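Local structure of laccase (Botrytis aclada, 3SQR) at residues A[378-384]-A[493-498]; A[331-335]-A[365-369]. The protein oxidises phenolic substrates such as hydroquinones with molecular oxygen as a copper-dependent laccase of the multicopper oxidase family, probably serving lignin degradation and detoxification of lignin-derived products. Residues are numbered along the deposited sequence.

Contact 1 of 2, residues A[378-384]-A[493-498]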
ATOM      1  N   PRO A 378      11.190  11.961 -10.101  1.00 25.73           N
ATOM      2  CA  PRO A 378      10.416  12.904  -9.329  1.00 25.30           C
ATOM      3  C   PRO A 378      10.516  14.283  -9.941  1.00 26.95           C
ATOM      4  O   PRO A 378      11.604  14.709 -10.388  1.00 25.69           O
ATOM      5  CB  PRO A 378      11.053  12.831  -7.932  1.00 25.40           C
ATOM      6  CG  PRO A 378      11.620  11.428  -7.899  1.00 26.96           C
ATOM      7  CD  PRO A 378      12.183  11.266  -9.285  1.00 25.96           C
ATOM      8  N   HIS A 379       9.390  14.957  -9.978  1.00 26.71           N
ATOM      9  CA  HIS A 379       9.344  16.299 -10.496  1.00 27.28           C
ATOM     10  C   HIS A 379      10.128  17.223  -9.577  1.00 28.86           C
ATOM     11  O   HIS A 379      10.915  18.079 -10.054  1.00 27.34           O
ATOM     12  CB  HIS A 379       7.913  16.809 -10.610  1.00 27.38           C
ATOM     13  CG  HIS A 379       7.868  18.253 -10.947  1.00 28.25           C
ATOM     14  ND1 HIS A 379       7.789  18.691 -12.254  1.00 32.22           N
ATOM     15  CD2 HIS A 379       8.027  19.361 -10.182  1.00 30.98           C
ATOM     16  CE1 HIS A 379       7.859  20.017 -12.275  1.00 31.10           C
ATOM     17  NE2 HIS A 379       8.004  20.451 -11.036  1.00 28.03           N
ATOM     18  N   LEU A 380       9.828  17.143  -8.282  1.00 26.27           N
ATOM     19  CA  LEU A 380      10.664  17.768  -7.284  1.00 27.17           C
ATOM     20  C   LEU A 380      11.952  16.976  -7.080  1.00 25.57           C
ATOM     21  O   LEU A 380      11.986  15.885  -6.422  1.00 25.55           O
ATOM     22  CB  LEU A 380       9.913  17.947  -5.960  1.00 26.24           C
ATOM     23  CG  LEU A 380      10.717  18.643  -4.864  1.00 27.73           C
ATOM     24  CD1 LEU A 380      10.529  20.131  -4.870  1.00 31.80           C
ATOM     25  CD2 LEU A 380      10.282  18.065  -3.489  1.00 26.11           C
ATOM     26  N   ALA A 381      13.030  17.470  -7.675  1.00 25.88           N
ATOM     27  CA  ALA A 381      14.284  16.751  -7.698  1.00 25.38           C
ATOM     28  C   ALA A 381      15.002  16.851  -6.366  1.00 26.32           C
ATOM     29  O   ALA A 381      15.186  17.950  -5.812  1.00 26.41           O
ATOM     30  CB  ALA A 381      15.238  17.328  -8.837  1.00 24.48           C
ATOM     31  N   LEU A 382      15.386  15.706  -5.822  1.00 25.54           N
ATOM     32  CA  LEU A 382      16.127  15.671  -4.557  1.00 26.12           C
ATOM     33  C   LEU A 382      17.219  14.661  -4.667  1.00 27.27           C
ATOM     34  O   LEU A 382      17.078  13.599  -5.348  1.00 27.38           O
ATOM     35  CB  LEU A 382      15.173  15.302  -3.392  1.00 26.60           C
ATOM     36  CG  LEU A 382      13.979  16.246  -3.124  1.00 27.80           C
ATOM     37  CD1 LEU A 382      13.094  15.564  -2.075  1.00 28.27           C
ATOM     38  CD2 LEU A 382      14.428  17.612  -2.669  1.00 27.43           C
ATOM     39  N   ASP A 383      18.293  14.940  -3.945  1.00 28.08           N
ATOM     40  CA  ASP A 383      19.445  14.070  -3.904  1.00 29.39           C
ATOM     41  C   ASP A 383      19.721  13.487  -2.560  1.00 28.87           C
ATOM     42  O   ASP A 383      19.426  14.084  -1.524  1.00 28.66           O
ATOM     43  CB  ASP A 383      20.709  14.831  -4.346  1.00 29.68           C
ATOM     44  CG  ASP A 383      20.611  15.336  -5.771  1.00 32.81           C
ATOM     45  OD1 ASP A 383      19.779  14.872  -6.583  1.00 32.99           O
ATOM     46  OD2 ASP A 383      21.408  16.228  -6.105  1.00 36.86           O
ATOM     47  N   VAL A 384      20.327  12.308  -2.583  1.00 28.88           N
ATOM     48  CA  VAL A 384      20.637  11.563  -1.398  1.00 29.15           C
ATOM     49  C   VAL A 384      22.013  12.086  -1.007  1.00 31.58           C
ATOM     50  O   VAL A 384      22.908  12.104  -1.831  1.00 31.31           O
ATOM     51  CB  VAL A 384      20.708  10.047  -1.671  1.00 29.78           C
ATOM     52  CG1 VAL A 384      21.217   9.246  -0.424  1.00 28.97           C
ATOM     53  CG2 VAL A 384      19.312   9.527  -2.129  1.00 27.52           C
ATOM     54  N   LEU A 493      22.363   8.497  -6.743  1.00 29.51           N
ATOM     55  CA  LEU A 493      22.029   9.393  -5.638  1.00 29.07           C
ATOM     56  C   LEU A 493      21.419  10.711  -6.061  1.00 29.97           C
ATOM     57  O   LEU A 493      20.978  11.498  -5.213  1.00 30.78           O
ATOM     58  CB  LEU A 493      23.289   9.638  -4.772  1.00 30.31           C
ATOM     59  CG  LEU A 493      23.996   8.383  -4.273  1.00 28.21           C
ATOM     60  CD1 LEU A 493      25.329   8.760  -3.571  1.00 32.54           C
ATOM     61  CD2 LEU A 493      23.159   7.516  -3.305  1.00 26.66           C
ATOM     62  N   VAL A 494      21.332  10.912  -7.358  1.00 29.17           N
ATOM     63  CA  VAL A 494      20.863  12.136  -7.949  1.00 29.88           C
ATOM     64  C   VAL A 494      19.466  11.987  -8.516  1.00 28.76           C
ATOM     65  O   VAL A 494      19.239  11.376  -9.610  1.00 29.22           O
ATOM     66  CB  VAL A 494      21.769  12.614  -9.115  1.00 30.22           C
ATOM     67  CG1 VAL A 494      21.242  13.915  -9.614  1.00 31.50           C
ATOM     68  CG2 VAL A 494      23.214  12.765  -8.594  1.00 32.01           C
ATOM     69  N   ASN A 495      18.538  12.536  -7.762  1.00 27.19           N
ATOM     70  CA  ASN A 495      17.122  12.403  -8.042  1.00 26.63           C
ATOM     71  C   ASN A 495      16.705  11.008  -8.563  1.00 26.65           C
ATOM     72  O   ASN A 495      16.083  10.920  -9.618  1.00 27.95           O
ATOM     73  CB  ASN A 495      16.630  13.474  -9.011  1.00 25.71           C
ATOM     74  CG  ASN A 495      15.148  13.663  -8.946  1.00 26.92           C
ATOM     75  OD1 ASN A 495      14.553  13.513  -7.854  1.00 28.12           O
ATOM     76  ND2 ASN A 495      14.523  14.000 -10.084  1.00 29.43           N
ATOM     77  N   PRO A 496      16.987   9.951  -7.802  1.00 26.00           N
ATOM     78  CA  PRO A 496      16.500   8.645  -8.211  1.00 24.97           C
ATOM     79  C   PRO A 496      14.985   8.540  -7.949  1.00 24.48           C
ATOM     80  O   PRO A 496      14.391   9.454  -7.411  1.00 25.99           O
ATOM     81  CB  PRO A 496      17.253   7.711  -7.316  1.00 25.90           C
ATOM     82  CG  PRO A 496      17.431   8.504  -6.079  1.00 24.47           C
ATOM     83  CD  PRO A 496      17.669   9.879  -6.511  1.00 26.64           C
ATOM     84  N   PRO A 497      14.347   7.468  -8.427  1.00 24.23           N
ATOM     85  CA  PRO A 497      12.931   7.347  -8.054  1.00 23.82           C
ATOM     86  C   PRO A 497      12.714   7.472  -6.553  1.00 23.49           C
ATOM     87  O   PRO A 497      13.558   7.122  -5.738  1.00 23.74           O
ATOM     88  CB  PRO A 497      12.535   5.954  -8.542  1.00 22.97           C
ATOM     89  CG  PRO A 497      13.648   5.571  -9.532  1.00 25.65           C
ATOM     90  CD  PRO A 497      14.857   6.282  -9.090  1.00 24.92           C
ATOM     91  N   ARG A 498      11.546   7.971  -6.194  1.00 24.02           N
ATOM     92  CA  ARG A 498      11.257   8.262  -4.802  1.00 23.71           C
ATOM     93  C   ARG A 498       9.798   7.950  -4.600  1.00 22.08           C
ATOM     94  O   ARG A 498       8.945   8.436  -5.347  1.00 22.28           O
ATOM     95  CB  ARG A 498      11.555   9.741  -4.505  1.00 24.03           C
ATOM     96  CG  ARG A 498      11.422  10.187  -3.058  1.00 24.06           C
ATOM     97  CD  ARG A 498      11.933  11.606  -2.883  1.00 23.41           C
ATOM     98  NE  ARG A 498      11.042  12.636  -3.372  1.00 23.73           N
ATOM     99  CZ  ARG A 498      11.308  13.504  -4.355  1.00 25.04           C
ATOM    100  NH1 ARG A 498      12.431  13.430  -5.004  1.00 24.83           N
ATOM    101  NH2 ARG A 498      10.451  14.437  -4.686  1.00 22.65           N
TER

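Contact 2 of 2, residues A[331-335]-A[365-369]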
ATOM      1  N   GLY A 331      -0.182 -10.801 -13.214  1.00 22.86           N
ATOM      2  CA  GLY A 331       1.117 -11.477 -13.380  1.00 24.19           C
ATOM      3  C   GLY A 331       1.105 -12.947 -12.979  1.00 24.54           C
ATOM      4  O   GLY A 331       1.352 -13.283 -11.841  1.00 24.66           O
ATOM      5  N   THR A 332       0.844 -13.833 -13.931  1.00 25.30           N
ATOM      6  CA  THR A 332       0.726 -15.266 -13.577  1.00 26.57           C
ATOM      7  C   THR A 332       2.074 -15.859 -13.146  1.00 26.43           C
ATOM      8  O   THR A 332       2.114 -16.763 -12.326  1.00 27.19           O
ATOM      9  CB  THR A 332       0.194 -16.066 -14.772  1.00 26.55           C
ATOM     10  OG1 THR A 332       0.941 -15.738 -15.936  1.00 27.79           O
ATOM     11  CG2 THR A 332      -1.296 -15.717 -15.016  1.00 25.47           C
ATOM     12  N   THR A 333       3.167 -15.307 -13.635  1.00 27.88           N
ATOM     13  CA  THR A 333       4.488 -15.740 -13.153  1.00 27.61           C
ATOM     14  C   THR A 333       4.816 -15.254 -11.734  1.00 28.45           C
ATOM     15  O   THR A 333       5.685 -15.804 -11.069  1.00 26.51           O
ATOM     16  CB  THR A 333       5.625 -15.322 -14.076  1.00 30.00           C
ATOM     17  OG1 THR A 333       5.614 -13.923 -14.226  1.00 29.03           O
ATOM     18  CG2 THR A 333       5.481 -15.934 -15.479  1.00 30.16           C
ATOM     19  N   CYS A 334       4.033 -14.288 -11.233  1.00 25.78           N
ATOM     20  CA  CYS A 334       4.299 -13.696  -9.927  1.00 24.55           C
ATOM     21  C   CYS A 334       3.563 -14.442  -8.815  1.00 25.19           C
ATOM     22  O   CYS A 334       4.073 -14.651  -7.701  1.00 24.75           O
ATOM     23  CB  CYS A 334       3.930 -12.188  -9.977  1.00 23.16           C
ATOM     24  SG  CYS A 334       4.325 -11.291 -11.427  1.00 25.13           S
ATOM     25  N   SER A 335       2.302 -14.774  -9.094  1.00 25.85           N
ATOM     26  CA  SER A 335       1.526 -15.579  -8.225  1.00 25.33           C
ATOM     27  C   SER A 335       0.311 -16.139  -9.015  1.00 23.99           C
ATOM     28  O   SER A 335      -0.039 -15.660 -10.095  1.00 25.38           O
ATOM     29  CB  SER A 335       1.053 -14.782  -7.022  1.00 26.51           C
ATOM     30  OG  SER A 335       0.122 -13.751  -7.470  1.00 27.07           O
ATOM     31  N   ARG A 365       4.461  -6.824 -20.903  1.00 30.23           N
ATOM     32  CA  ARG A 365       5.797  -7.267 -20.568  1.00 29.32           C
ATOM     33  C   ARG A 365       5.768  -8.610 -19.842  1.00 29.28           C
ATOM     34  O   ARG A 365       6.614  -9.448 -20.090  1.00 29.13           O
ATOM     35  CB  ARG A 365       6.520  -6.195 -19.751  1.00 28.82           C
ATOM     36  CG  ARG A 365       6.952  -5.047 -20.551  1.00 30.29           C
ATOM     37  CD  ARG A 365       7.303  -3.839 -19.689  1.00 30.06           C
ATOM     38  NE  ARG A 365       6.076  -3.198 -19.237  1.00 28.74           N
ATOM     39  CZ  ARG A 365       6.073  -2.051 -18.569  1.00 28.96           C
ATOM     40  NH1 ARG A 365       7.222  -1.482 -18.241  1.00 25.41           N
ATOM     41  NH2 ARG A 365       4.941  -1.476 -18.249  1.00 27.38           N
ATOM     42  N   GLY A 366       4.772  -8.815 -18.962  1.00 28.95           N
ATOM     43  CA  GLY A 366       4.494 -10.078 -18.323  1.00 28.72           C
ATOM     44  C   GLY A 366       5.457 -10.417 -17.206  1.00 29.85           C
ATOM     45  O   GLY A 366       5.530 -11.560 -16.748  1.00 31.18           O
ATOM     46  N   THR A 367       6.166  -9.394 -16.720  1.00 28.61           N
ATOM     47  CA  THR A 367       7.069  -9.574 -15.603  1.00 27.20           C
ATOM     48  C   THR A 367       6.460  -9.173 -14.270  1.00 26.59           C
ATOM     49  O   THR A 367       5.330  -8.677 -14.201  1.00 26.33           O
ATOM     50  CB  THR A 367       8.316  -8.685 -15.812  1.00 28.66           C
ATOM     51  OG1 THR A 367       7.907  -7.314 -15.683  1.00 26.37           O
ATOM     52  CG2 THR A 367       8.937  -8.901 -17.241  1.00 27.55           C
ATOM     53  N   CYS A 368       7.235  -9.394 -13.219  1.00 26.59           N
ATOM     54  CA  CYS A 368       6.854  -8.995 -11.837  1.00 26.01           C
ATOM     55  C   CYS A 368       7.641  -7.781 -11.396  1.00 25.39           C
ATOM     56  O   CYS A 368       7.675  -7.466 -10.224  1.00 27.16           O
ATOM     57  CB  CYS A 368       7.024 -10.143 -10.863  1.00 23.27           C
ATOM     58  SG  CYS A 368       6.320 -11.672 -11.496  1.00 26.11           S
ATOM     59  N   GLU A 369       8.257  -7.116 -12.355  1.00 27.00           N
ATOM     60  CA  GLU A 369       9.053  -5.928 -12.080  1.00 26.80           C
ATOM     61  C   GLU A 369       8.192  -4.752 -11.687  1.00 25.96           C
ATOM     62  O   GLU A 369       6.944  -4.730 -11.906  1.00 24.10           O
ATOM     63  CB  GLU A 369       9.890  -5.558 -13.311  1.00 27.99           C
ATOM     64  CG  GLU A 369      10.766  -6.711 -13.687  1.00 28.69           C
ATOM     65  CD  GLU A 369      11.805  -6.377 -14.710  1.00 35.87           C
ATOM     66  OE1 GLU A 369      12.026  -5.192 -15.033  1.00 37.32           O
ATOM     67  OE2 GLU A 369      12.355  -7.356 -15.230  1.00 39.18           O
TER
HETATM   68  O   HOH W   1       3.446 -13.060 -15.675  1.00 40.21           O
HETATM   69  O   HOH W   2       8.090 -12.938 -14.832  1.00 42.99           O

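Contact 1 of 2, residues A[378-384]-A[493-498]
Two chain segments without regular pairing can be joined tightly when polar side chains bond to the opposing backbone, and residues 378-384 and 493-498 illustrate this well. Asn-495 takes part in four of the polar links' atoms at most sparingly: three of the six hydrogen bonds between the segments are its own, two through the side chain and one through the backbone N. Its backbone takes a left-handed conformation (phi 38°, psi 57°), and with chi1 in the t well the carboxamide reaches two parts of the facing loop: ND2 donates to Pro-378 O (3.0 Å), while OD1 accepts from Leu-382 N (3.1 Å). The bend between Pro-378 and Leu-382 is thus spanned by one side chain. In return Asp-383, an m rotamer, brings OD1 to 2.9 Å from Asn-495 N, which donates to it.

Arg-498 reaches the same bend with its side chain, its CA-to-CB bond pointing toward 378-384. The chain is extended through chi1 and chi2 (both t) and then turns at chi3 (p), so that NH1 and NH2 both donate to Leu-380 O, at 2.9 and 2.7 Å. The guanidinium is sandwiched by apolar groups: Leu-382 CD1 lies 3.6 Å from Arg-498 CZ over one face, and Pro-378 CB 3.3 Å from Arg-498 NH1 over the other. Further along, Val-384 N donates to Leu-493 O (2.8 Å).

Arg-498 NE is satisfied by Tyr-59 OH. Leu-382, Val-384 and Arg-498 pack on Phe-473 of strand 472-478, the sheet neighbour of 498-499, while Pro-378 and Arg-498 also touch Val-293; the contact thus lies where edge strand 498-499 of the third cupredoxin domain comes close to edge strand 293-300 of the second, and the connection toward strand 387-398 runs along it.

Contact 2 of 2, residues A[331-335]-A[365-369]
Gly-331 opens a type I beta turn: its carbonyl O accepts from Cys-334 N (2.9 Å) and, at a longer 3.3 Å, from Ser-335 N. A side chain would be unwelcome here, because an ideal CB would lie only 2.5 Å from Cys-334 SG. Thr-332, at the first corner, points away from 365-369 on the exposed side of the turn. Thr-333, at the second corner, points toward it, and the gap is filled by solvent. Its backbone N donates to water 1 (3.0 Å), which in turn donates to Gly-366 O (2.8 Å). A second bridge runs from Thr-333 OG1 to water 2 (2.7 Å) and on to Gly-366 O, though this last bond is weak at 3.5 Å. Gly-366 presents that carbonyl from a backbone with positive phi (76°), and Thr-333 OG1 also lies 3.6 Å from Cys-368 SG.

Cys-334 makes the covalent link. Its SG is bonded to Cys-368 SG at 2.0 Å, with a left-handed chi3 of -102°, both chi1 angles in the m well and CA atoms 5.7 Å apart. This disulfide belongs to the second of the three cupredoxin domains of the laccase fold: it ties the loop between strands 323-327 and 344-348 to the long connection that leaves 344-348 for the third domain. The cross-linked chain is held locally by Arg-365, whose NE forms a salt bridge with Glu-277 OE2, while Gly-366 N donates to Glu-277 OE1. Ser-335 turns sideways, past the reach of 365-369, and hydrogen-bonds through OG to Asp-273 O.

The two contacts share one connection: 365-369 and 378-384 both lie between strand 344-348 of the second cupredoxin domain and strand 387-398 of the third. Contact 2 joins its earlier part to the second domain; contact 1 joins its later part to a loop of the third domain, while still touching strand 293-300 of the second. Their centres are 27 Å apart, and their nearest atoms about 12 Å, so neither touches the other. Contact 2 is the one near the metal chemistry: the Cys-334 side chain is about 10 Å from a bound copper ion and from the side chain of His-531, and that of Cys-368 about 9 Å from that of His-463, two ligands of the type 1 copper. Contact 1 lies away from the copper sites.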